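Local atomic coordinates of transcriptional regulator (Streptococcus dysgalactiae, PDB entry 4YV9), a protein that serves as a receptor for short SHP pheromone peptides and, as a DNA-binding quorum-sensing protein, probably adjusts transcription in response to them. Residues B[46-51]-B[57-62]; B[75-80]-B[106-111]; B[82-87]-B[110-115]; B[166-171]-B[208-213]. One frame throughout, in Å; residues are numbered along the deposited sequence.

Contact 1 lies in the N-terminal helix-turn-helix region, and contacts 2, 3 and 4 in the larger helical body that follows, much of it belonging to a C-terminal family of the TPR clan. Contacts 2 and 3 are successive levels of one interface between helices 72-85 and 103-113. Their centres are about 8 Å apart, and Val80 CG1 of contact 2 packs on Ile112 CD1 of contact 3 at 3.6 Å. Both touch the bound peptide, probably a cyclic peptide inhibitor. Contact 4 sits across the chain's centre, about 26 Å from contact 2 between centres. Helix 59-66 of contact 1 directly precedes helix 72-85, yet contacts 1 and 2 are centred about 31 Å apart.

Contact 1: residues B[46-51]-B[57-62]; sequences SRLLNL and ITIDEF
The closing helices of the helix-turn-helix region meet here, Leu48 and Leu49 of helix 45-54 packing against Ile59 and Phe62 at the start of helix 59-66. The nearest approach is made by Leu49 CD1, which lies 3.7 Å from Ile59 CB. The same methyl also stays near CG1, CG2 and CD1 of Ile59, so it meets the branch point of the isoleucine, and the two side chains cross at about a right angle. With CG1 of Ile59 opposite its backbone N (chi1 -179°), both arms of the isoleucine flank that methyl. Leu48 supplies a second, looser level. Its CD2 reaches Ile59 CD1 at 4.3 Å and approaches the Phe62 ring obliquely, 4.4 Å from CE1. Beyond the pair, Phe62 continues onto Leu9 and Leu12 of helix 6-15, and Leu48 rests on Phe36 of helix 30-37. A sulfate ion, probably from the crystallisation liquor, lies about 4 Å from the Leu48 side chain.

The polar groups nearby bond within segment 57-62 rather than across the contact. Thr58, just before the second helix, gives its OG1 proton to Asp60 OD1 over 2.5 Å, a bond that arrives nearly along the axis of the carboxylate C-O. OD2 of this Asp60 lies close to OD1 of Asp60 of the second subunit, while Ile59 packs on Val63 of that subunit. Between the two segments, no hydrogen bond adds to the aliphatic and aromatic contact, and the two carboxylates facing each other at the subunit boundary may raise the proton affinity of one of them.

Contact 2: residues B[75-80]-B[106-111]; sequences TLLSRV and STMIKA
The carbonyl oxygen of Thr75, on the helix that brings Leu76 and Leu77 against Ile109 and Met108, is gripped twice from within its own helix. Arg79 N donates to Thr75 O at 3.1 Å as the ordinary helical bond. The Ser78 OG to Thr75 O bond is shorter, 2.6 Å. Both donors come from the same face of the carbonyl plane, and the hydroxyl arrives steeply, with a C=O...O angle of 111°. Phe74 O is a second acceptor within reach of the same hydroxyl, so its one proton must be shared or alternate between the two carbonyls. Either way the serine stays folded onto the backbone, well away from segment 106-111.

Across the contact the interaction is purely apolar. Leu76 and Ile109 meet methyl to methyl, CD1 to CD1 at 3.9 Å, their side chains crossing obliquely. Leu76 reaches over because its CG lies opposite the backbone N (chi1 176°). Met108, refined as selenomethionine, runs out as an extended chain and brings CE to 3.3 Å from Leu77 CD2, crossing that leucine at about a right angle. This is tighter than carbons normally pack, so the exact place of the terminal methyl is doubtful, although the pairing is clear.

Modified side chains of the bound peptide pack on Leu77 and Val80, so this buried interface also borders the ligand. Several helices close around the two segments. Tyr99, following helix 89-98, covers Leu76 and Ile109, and Leu95 of helix 89-98 packs on Val80. Helix 142-151 lies beside the Leu77 and Met108 side, with Ile146 on Leu77 and Leu147 on Met108.

Contact 3: residues B[82-87]-B[110-115]; sequences KYYAEK and KAILSS
Tyr84 carries the apolar part of this contact, its ring lying between the end of helix 72-85 and the residues around Ile112 and Ser115. CD1 of the ring is 4.3 Å from Ile112 CG2, the methyl approaching obliquely. Ser115 comes instead at the ring edge, its CB near the ring plane and 4.3 Å from Tyr84 CE1. With chi1 at 176° the Tyr84 ring is carried out from the helix toward Ile112 and Ser115. Ile116 also touches Tyr84.

Hydrogen bonds run within each segment and none crosses. Lys87, which leaves the helix with positive phi (61°), folds its side chain back so that NZ donates to Tyr84 O at 3.0 Å, in the carbonyl plane, and makes a weak bond to Ala85 O. In the other segment, Ser114 OG turns back on Ala111 O over 2.5 Å. Arg153 NH2 adds weak bonds to that carbonyl oxygen and to Ser114 OG.

The two segments are thus joined by one aromatic ring and a few carbon atoms, while Lys87 binds carbonyls at the end of helix 72-85 and Arg153 makes its weak bonds near Ala111 and Ser114. A positive charge at the carbonyl end of a helix should be electrostatically favourable. Tyr84, Ile112 and Ser115 also pack on modified side chains of the bound peptide, so this contact forms part of its binding surface.

Contact 4: residues B[166-171]-B[208-213]; sequences EMVTSF and IEKIEF
Lys210 alone of segment 208-213 touches segment 166-171, where it meets Val168 and Thr169. Ile208, two positions earlier, packs on His231 and Tyr234 of helix 221-236. At Lys210, CB points toward segment 166-171, and the bends at chi2 and chi3 turn the rest of the chain to run alongside it. Its CE comes 4.2 Å from Val168 CG2, the lysine chain passing the valine at a slant, and Lys210 NZ lies 4.3 Å from the Thr169 CG2 methyl. Next, Ile211 points away from the contact and packs on Phe227, which Glu212 also touches.

On the facing segment, the end of helix 157-169 is tied up by its own bonds. Ser170 OG donates to Glu166 O at 2.9 Å, with a C=O...O angle of 147°, and Thr169 OG1 is bonded to Lys165 O. Ser170 is also backbone-bonded to Trp140. Val168 is further enclosed by Val184 and Ser188 of helix 179-197 and by Tyr206.

The lysine therefore serves here by its carbon chain, while its ammonium group ends beside a threonine methyl. No hydrogen bond or salt bridge spans the two segments, so the contact rests on loose van der Waals packing of that chain against Val168 and the Thr169 methyl.

Contact 1: residues B[46-51]-B[57-62]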
# COMPACT_ATOMS: atom_id res chain seq x y z
N SER B 46 11.81 21.53 -5.40
CA SER B 46 13.04 21.00 -4.81
C SER B 46 13.27 21.59 -3.41
O SER B 46 13.64 20.88 -2.49
CB SER B 46 14.23 21.30 -5.72
OG SER B 46 15.23 20.31 -5.57
N ARG B 47 13.04 22.88 -3.26
CA ARG B 47 13.26 23.50 -1.96
C ARG B 47 12.16 23.08 -0.97
O ARG B 47 12.43 22.90 0.22
CB ARG B 47 13.36 25.02 -2.11
CG ARG B 47 14.71 25.40 -2.69
CD ARG B 47 14.78 26.83 -3.21
NE ARG B 47 16.08 27.42 -2.92
CZ ARG B 47 17.11 27.44 -3.76
NH1 ARG B 47 17.00 26.92 -4.97
NH2 ARG B 47 18.25 28.00 -3.39
N LEU B 48 10.95 22.88 -1.48
CA LEU B 48 9.88 22.36 -0.64
C LEU B 48 10.21 20.95 -0.16
O LEU B 48 10.02 20.63 1.02
CB LEU B 48 8.54 22.34 -1.39
CG LEU B 48 7.36 21.74 -0.61
CD1 LEU B 48 7.19 22.41 0.74
CD2 LEU B 48 6.09 21.87 -1.43
N LEU B 49 10.72 20.12 -1.06
CA LEU B 49 11.09 18.74 -0.69
C LEU B 49 12.14 18.69 0.40
O LEU B 49 12.11 17.80 1.25
CB LEU B 49 11.60 17.97 -1.91
CG LEU B 49 10.58 17.04 -2.56
CD1 LEU B 49 9.35 17.80 -3.02
CD2 LEU B 49 11.20 16.32 -3.73
N ASN B 50 13.09 19.63 0.35
CA ASN B 50 14.12 19.78 1.38
C ASN B 50 13.49 20.07 2.75
O ASN B 50 13.87 19.48 3.76
CB ASN B 50 15.09 20.90 0.98
CG ASN B 50 16.29 21.04 1.93
OD1 ASN B 50 16.87 20.05 2.38
ND2 ASN B 50 16.67 22.28 2.23
N LEU B 51 12.53 20.99 2.77
CA LEU B 51 11.79 21.32 3.99
C LEU B 51 11.05 20.12 4.53
O LEU B 51 11.09 19.82 5.73
CB LEU B 51 10.78 22.45 3.74
CG LEU B 51 11.30 23.81 3.33
CD1 LEU B 51 10.13 24.74 2.95
CD2 LEU B 51 12.11 24.41 4.47
N ILE B 57 8.54 14.11 6.27
CA ILE B 57 7.33 13.94 5.47
C ILE B 57 7.78 13.86 4.02
O ILE B 57 8.61 14.65 3.57
CB ILE B 57 6.34 15.12 5.64
CG1 ILE B 57 6.00 15.33 7.12
CG2 ILE B 57 5.06 14.89 4.82
CD1 ILE B 57 5.38 16.68 7.41
N THR B 58 7.28 12.89 3.29
CA THR B 58 7.60 12.82 1.89
C THR B 58 6.49 13.54 1.10
O THR B 58 5.36 13.65 1.59
CB THR B 58 7.77 11.37 1.46
OG1 THR B 58 7.80 11.28 0.04
CG2 THR B 58 6.64 10.53 2.02
N ILE B 59 6.82 14.04 -0.08
CA ILE B 59 5.91 14.93 -0.81
C ILE B 59 4.58 14.23 -1.15
O ILE B 59 3.56 14.89 -1.30
CB ILE B 59 6.57 15.49 -2.11
CG1 ILE B 59 5.63 16.44 -2.87
CG2 ILE B 59 7.04 14.38 -3.02
CD1 ILE B 59 5.29 17.73 -2.12
N ASP B 60 4.57 12.91 -1.24
CA ASP B 60 3.29 12.23 -1.53
C ASP B 60 2.36 12.26 -0.31
O ASP B 60 1.14 12.39 -0.44
CB ASP B 60 3.52 10.79 -2.00
CG ASP B 60 4.46 10.01 -1.10
OD1 ASP B 60 5.54 10.54 -0.78
OD2 ASP B 60 4.13 8.86 -0.72
N GLU B 61 2.95 12.15 0.87
CA GLU B 61 2.23 12.30 2.13
C GLU B 61 1.69 13.72 2.31
O GLU B 61 0.56 13.92 2.76
CB GLU B 61 3.17 11.93 3.30
CG GLU B 61 2.49 11.24 4.45
CD GLU B 61 3.44 10.73 5.52
OE1 GLU B 61 4.63 11.12 5.56
OE2 GLU B 61 2.98 9.93 6.33
N PHE B 62 2.50 14.72 1.95
CA PHE B 62 2.13 16.14 2.02
C PHE B 62 0.94 16.45 1.12
O PHE B 62 -0.02 17.13 1.51
CB PHE B 62 3.35 17.02 1.64
CG PHE B 62 3.08 18.51 1.62
CD1 PHE B 62 2.61 19.14 0.48
CD2 PHE B 62 3.28 19.28 2.76
CE1 PHE B 62 2.36 20.52 0.46
CE2 PHE B 62 3.03 20.65 2.75
CZ PHE B 62 2.58 21.27 1.60

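Contact 2: residues B[75-80]-B[106-111]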
# COMPACT_ATOMS: atom_id res chain seq x y z
N THR B 75 -9.71 10.46 -10.90
CA THR B 75 -11.03 11.07 -10.96
C THR B 75 -11.92 10.26 -11.90
O THR B 75 -13.08 9.97 -11.60
CB THR B 75 -10.96 12.55 -11.43
OG1 THR B 75 -10.18 13.31 -10.50
CG2 THR B 75 -12.35 13.15 -11.53
N LEU B 76 -11.35 9.86 -13.03
CA LEU B 76 -12.04 8.99 -13.97
C LEU B 76 -12.46 7.69 -13.30
O LEU B 76 -13.63 7.30 -13.36
CB LEU B 76 -11.17 8.70 -15.19
CG LEU B 76 -11.74 7.71 -16.21
CD1 LEU B 76 -13.11 8.17 -16.71
CD2 LEU B 76 -10.78 7.57 -17.36
N LEU B 77 -11.50 7.05 -12.64
CA LEU B 77 -11.76 5.78 -11.96
C LEU B 77 -12.85 5.89 -10.89
O LEU B 77 -13.66 4.98 -10.74
CB LEU B 77 -10.49 5.25 -11.32
CG LEU B 77 -9.42 4.84 -12.32
CD1 LEU B 77 -8.19 4.29 -11.62
CD2 LEU B 77 -10.02 3.83 -13.23
N SER B 78 -12.85 7.00 -10.15
CA SER B 78 -13.80 7.19 -9.08
C SER B 78 -15.23 7.32 -9.61
O SER B 78 -16.15 6.72 -9.06
CB SER B 78 -13.43 8.43 -8.26
OG SER B 78 -13.32 9.57 -9.09
N ARG B 79 -15.41 8.08 -10.68
CA ARG B 79 -16.70 8.20 -11.36
C ARG B 79 -17.19 6.83 -11.85
O ARG B 79 -18.29 6.40 -11.50
CB ARG B 79 -16.61 9.17 -12.54
CG ARG B 79 -16.32 10.63 -12.16
CD ARG B 79 -16.45 11.57 -13.36
NE ARG B 79 -17.85 11.73 -13.76
CZ ARG B 79 -18.27 12.39 -14.85
NH1 ARG B 79 -17.39 12.97 -15.66
NH2 ARG B 79 -19.56 12.46 -15.13
N VAL B 80 -16.37 6.17 -12.66
CA VAL B 80 -16.67 4.84 -13.22
C VAL B 80 -17.05 3.86 -12.11
O VAL B 80 -17.97 3.04 -12.27
CB VAL B 80 -15.46 4.28 -14.01
CG1 VAL B 80 -15.77 2.89 -14.55
CG2 VAL B 80 -15.08 5.21 -15.15
N SER B 106 -11.29 6.07 -23.13
CA SER B 106 -12.62 5.72 -23.62
C SER B 106 -12.63 4.25 -23.97
O SER B 106 -13.63 3.58 -23.74
CB SER B 106 -13.04 6.59 -24.80
OG SER B 106 -12.11 6.53 -25.86
N THR B 107 -11.52 3.73 -24.50
CA THR B 107 -11.40 2.30 -24.77
C THR B 107 -11.63 1.52 -23.48
O THR B 107 -12.34 0.52 -23.47
CB THR B 107 -10.03 1.92 -25.39
OG1 THR B 107 -9.99 2.34 -26.77
CG2 THR B 107 -9.83 0.41 -25.33
N MSE B 108 -11.05 2.00 -22.38
CA MSE B 108 -11.28 1.41 -21.07
C MSE B 108 -12.72 1.57 -20.54
O MSE B 108 -13.25 0.67 -19.89
CB MSE B 108 -10.31 2.01 -20.06
CG MSE B 108 -10.54 1.51 -18.68
SE MSE B 108 -9.40 2.37 -17.31
CE MSE B 108 -10.53 1.91 -15.84
N ILE B 109 -13.32 2.73 -20.79
CA ILE B 109 -14.71 2.97 -20.37
C ILE B 109 -15.66 2.01 -21.10
O ILE B 109 -16.60 1.48 -20.50
CB ILE B 109 -15.14 4.41 -20.63
CG1 ILE B 109 -14.31 5.36 -19.77
CG2 ILE B 109 -16.62 4.62 -20.29
CD1 ILE B 109 -14.49 6.82 -20.13
N LYS B 110 -15.39 1.79 -22.38
CA LYS B 110 -16.18 0.84 -23.18
C LYS B 110 -16.03 -0.58 -22.64
O LYS B 110 -17.00 -1.33 -22.59
CB LYS B 110 -15.76 0.89 -24.65
CG LYS B 110 -16.01 2.23 -25.34
CD LYS B 110 -15.71 2.16 -26.83
CE LYS B 110 -15.73 3.54 -27.47
NZ LYS B 110 -15.52 3.45 -28.95
N ALA B 111 -14.81 -0.94 -22.26
CA ALA B 111 -14.55 -2.28 -21.71
C ALA B 111 -15.35 -2.49 -20.43
O ALA B 111 -15.95 -3.54 -20.24
CB ALA B 111 -13.06 -2.47 -21.43

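Contact 3: residues B[82-87]-B[110-115]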
# COMPACT_ATOMS: atom_id res chain seq x y z
N LYS B 82 -18.47 4.22 -9.00
CA LYS B 82 -19.76 4.30 -8.35
C LYS B 82 -20.89 4.00 -9.32
O LYS B 82 -21.96 3.56 -8.91
CB LYS B 82 -19.93 5.67 -7.69
CG LYS B 82 -18.90 5.90 -6.58
CD LYS B 82 -18.18 7.24 -6.71
CE LYS B 82 -16.85 7.23 -5.97
NZ LYS B 82 -17.02 7.26 -4.49
N TYR B 83 -20.64 4.20 -10.62
CA TYR B 83 -21.64 3.86 -11.64
C TYR B 83 -21.73 2.35 -11.85
O TYR B 83 -22.80 1.82 -12.17
CB TYR B 83 -21.32 4.53 -12.98
CG TYR B 83 -21.22 6.04 -12.97
CD1 TYR B 83 -21.61 6.78 -11.87
CD2 TYR B 83 -20.74 6.73 -14.08
CE1 TYR B 83 -21.51 8.16 -11.86
CE2 TYR B 83 -20.65 8.11 -14.08
CZ TYR B 83 -21.03 8.81 -12.97
OH TYR B 83 -20.95 10.19 -12.97
N TYR B 84 -20.60 1.67 -11.70
CA TYR B 84 -20.55 0.23 -11.88
C TYR B 84 -21.23 -0.48 -10.72
O TYR B 84 -21.85 -1.54 -10.89
CB TYR B 84 -19.09 -0.23 -12.00
CG TYR B 84 -18.93 -1.73 -12.10
CD1 TYR B 84 -19.19 -2.40 -13.29
CD2 TYR B 84 -18.50 -2.48 -11.01
CE1 TYR B 84 -19.04 -3.77 -13.39
CE2 TYR B 84 -18.34 -3.85 -11.10
CZ TYR B 84 -18.61 -4.49 -12.29
OH TYR B 84 -18.46 -5.85 -12.39
N ALA B 85 -21.12 0.11 -9.53
CA ALA B 85 -21.75 -0.44 -8.34
C ALA B 85 -23.26 -0.28 -8.42
O ALA B 85 -24.00 -1.15 -7.99
CB ALA B 85 -21.20 0.24 -7.09
N GLU B 86 -23.70 0.85 -8.98
CA GLU B 86 -25.12 1.17 -9.06
C GLU B 86 -25.76 0.71 -10.37
O GLU B 86 -26.96 0.92 -10.59
CB GLU B 86 -25.32 2.68 -8.87
CG GLU B 86 -25.17 3.51 -10.14
CD GLU B 86 -25.08 5.00 -9.86
OE1 GLU B 86 -24.73 5.39 -8.72
OE2 GLU B 86 -25.36 5.80 -10.79
N LYS B 87 -24.96 0.09 -11.24
CA LYS B 87 -25.43 -0.45 -12.52
C LYS B 87 -25.99 0.62 -13.46
O LYS B 87 -26.79 0.32 -14.35
CB LYS B 87 -26.49 -1.54 -12.31
CG LYS B 87 -26.03 -2.72 -11.48
CD LYS B 87 -24.76 -3.31 -12.05
CE LYS B 87 -24.19 -4.38 -11.14
NZ LYS B 87 -23.52 -3.83 -9.94
N LYS B 110 -15.39 1.79 -22.38
CA LYS B 110 -16.18 0.84 -23.18
C LYS B 110 -16.03 -0.58 -22.64
O LYS B 110 -17.00 -1.33 -22.59
CB LYS B 110 -15.76 0.89 -24.65
CG LYS B 110 -16.01 2.23 -25.34
CD LYS B 110 -15.71 2.16 -26.83
CE LYS B 110 -15.73 3.54 -27.47
NZ LYS B 110 -15.52 3.45 -28.95
N ALA B 111 -14.81 -0.94 -22.26
CA ALA B 111 -14.55 -2.28 -21.71
C ALA B 111 -15.35 -2.49 -20.43
O ALA B 111 -15.95 -3.54 -20.24
CB ALA B 111 -13.06 -2.47 -21.43
N ILE B 112 -15.34 -1.49 -19.57
CA ILE B 112 -16.04 -1.59 -18.29
C ILE B 112 -17.54 -1.60 -18.51
O ILE B 112 -18.26 -2.42 -17.94
CB ILE B 112 -15.68 -0.43 -17.34
CG1 ILE B 112 -14.24 -0.58 -16.87
CG2 ILE B 112 -16.63 -0.38 -16.15
CD1 ILE B 112 -13.62 0.73 -16.42
N LEU B 113 -17.99 -0.68 -19.36
CA LEU B 113 -19.41 -0.55 -19.67
C LEU B 113 -19.99 -1.81 -20.30
O LEU B 113 -21.17 -2.10 -20.13
CB LEU B 113 -19.63 0.65 -20.61
CG LEU B 113 -21.01 0.84 -21.22
CD1 LEU B 113 -22.04 1.02 -20.14
CD2 LEU B 113 -20.99 2.04 -22.15
N SER B 114 -19.16 -2.56 -21.03
CA SER B 114 -19.62 -3.80 -21.66
C SER B 114 -20.02 -4.86 -20.63
O SER B 114 -20.76 -5.79 -20.95
CB SER B 114 -18.53 -4.39 -22.57
OG SER B 114 -17.44 -4.86 -21.80
N SER B 115 -19.53 -4.71 -19.40
CA SER B 115 -19.85 -5.66 -18.33
C SER B 115 -21.23 -5.46 -17.73
O SER B 115 -21.67 -6.26 -16.91
CB SER B 115 -18.80 -5.60 -17.22
OG SER B 115 -17.77 -6.56 -17.42

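Contact 4: residues B[166-171]-B[208-213]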
# COMPACT_ATOMS: atom_id res chain seq x y z
N GLU B 166 5.41 -8.68 -19.61
CA GLU B 166 6.00 -7.35 -19.63
C GLU B 166 5.75 -6.63 -18.31
O GLU B 166 6.68 -6.08 -17.71
CB GLU B 166 5.43 -6.53 -20.79
CG GLU B 166 5.95 -6.96 -22.14
CD GLU B 166 7.46 -7.15 -22.15
OE1 GLU B 166 8.20 -6.17 -21.93
OE2 GLU B 166 7.90 -8.29 -22.37
N MSE B 167 4.52 -6.68 -17.83
CA MSE B 167 4.13 -5.96 -16.61
C MSE B 167 4.83 -6.46 -15.35
O MSE B 167 5.32 -5.65 -14.55
CB MSE B 167 2.62 -6.05 -16.41
CG MSE B 167 2.16 -5.55 -15.05
SE MSE B 167 0.26 -6.00 -14.80
CE MSE B 167 0.43 -7.94 -14.72
N VAL B 168 4.90 -7.78 -15.18
CA VAL B 168 5.53 -8.34 -13.98
C VAL B 168 7.03 -8.09 -13.93
O VAL B 168 7.62 -8.07 -12.85
CB VAL B 168 5.28 -9.86 -13.86
CG1 VAL B 168 3.85 -10.13 -13.56
CG2 VAL B 168 5.69 -10.59 -15.12
N THR B 169 7.65 -7.88 -15.08
CA THR B 169 9.09 -7.66 -15.12
C THR B 169 9.48 -6.18 -15.21
O THR B 169 10.66 -5.83 -15.09
CB THR B 169 9.75 -8.44 -16.29
OG1 THR B 169 9.18 -8.02 -17.54
CG2 THR B 169 9.51 -9.94 -16.13
N SER B 170 8.49 -5.31 -15.37
CA SER B 170 8.75 -3.90 -15.60
C SER B 170 7.90 -2.94 -14.77
O SER B 170 7.71 -1.80 -15.16
CB SER B 170 8.54 -3.57 -17.08
OG SER B 170 9.11 -4.57 -17.91
N PHE B 171 7.37 -3.37 -13.63
CA PHE B 171 6.58 -2.44 -12.83
C PHE B 171 7.47 -1.86 -11.76
O PHE B 171 8.48 -2.45 -11.39
CB PHE B 171 5.36 -3.12 -12.20
CG PHE B 171 5.70 -4.01 -11.04
CD1 PHE B 171 6.11 -5.31 -11.25
CD2 PHE B 171 5.62 -3.52 -9.74
CE1 PHE B 171 6.44 -6.13 -10.17
CE2 PHE B 171 5.94 -4.33 -8.67
CZ PHE B 171 6.36 -5.63 -8.88
N ILE B 208 2.95 -19.22 -11.92
CA ILE B 208 3.02 -19.74 -10.56
C ILE B 208 4.36 -19.37 -9.92
O ILE B 208 4.41 -18.89 -8.78
CB ILE B 208 2.82 -21.27 -10.57
CG1 ILE B 208 1.35 -21.60 -10.78
CG2 ILE B 208 3.35 -21.90 -9.29
CD1 ILE B 208 1.11 -23.00 -11.34
N GLU B 209 5.44 -19.59 -10.65
CA GLU B 209 6.77 -19.21 -10.18
C GLU B 209 6.88 -17.69 -9.92
O GLU B 209 7.38 -17.28 -8.88
CB GLU B 209 7.83 -19.67 -11.18
CG GLU B 209 9.25 -19.31 -10.81
CD GLU B 209 9.68 -17.96 -11.34
OE1 GLU B 209 8.99 -17.42 -12.23
OE2 GLU B 209 10.70 -17.43 -10.86
N LYS B 210 6.39 -16.88 -10.86
CA LYS B 210 6.37 -15.42 -10.68
C LYS B 210 5.53 -15.00 -9.48
O LYS B 210 5.94 -14.16 -8.69
CB LYS B 210 5.84 -14.71 -11.93
CG LYS B 210 6.61 -14.99 -13.20
CD LYS B 210 8.07 -14.57 -13.10
CE LYS B 210 8.24 -13.08 -12.93
NZ LYS B 210 9.72 -12.74 -12.88
N ILE B 211 4.33 -15.57 -9.35
CA ILE B 211 3.45 -15.20 -8.24
C ILE B 211 4.08 -15.57 -6.91
O ILE B 211 4.03 -14.80 -5.96
CB ILE B 211 2.06 -15.86 -8.39
CG1 ILE B 211 1.28 -15.20 -9.54
CG2 ILE B 211 1.26 -15.71 -7.10
CD1 ILE B 211 0.14 -16.09 -10.11
N GLU B 212 4.72 -16.74 -6.84
CA GLU B 212 5.38 -17.14 -5.61
C GLU B 212 6.47 -16.14 -5.25
O GLU B 212 6.65 -15.80 -4.07
CB GLU B 212 5.98 -18.54 -5.74
CG GLU B 212 4.95 -19.63 -5.80
CD GLU B 212 5.55 -20.99 -6.12
OE1 GLU B 212 6.71 -21.05 -6.59
OE2 GLU B 212 4.86 -22.00 -5.89
N PHE B 213 7.19 -15.67 -6.26
CA PHE B 213 8.25 -14.70 -6.04
C PHE B 213 7.67 -13.37 -5.55
O PHE B 213 8.21 -12.76 -4.64
CB PHE B 213 9.08 -14.49 -7.30
CG PHE B 213 10.19 -13.51 -7.13
CD1 PHE B 213 11.24 -13.78 -6.27
CD2 PHE B 213 10.18 -12.30 -7.80
CE1 PHE B 213 12.27 -12.87 -6.09
CE2 PHE B 213 11.21 -11.38 -7.63
CZ PHE B 213 12.25 -11.67 -6.77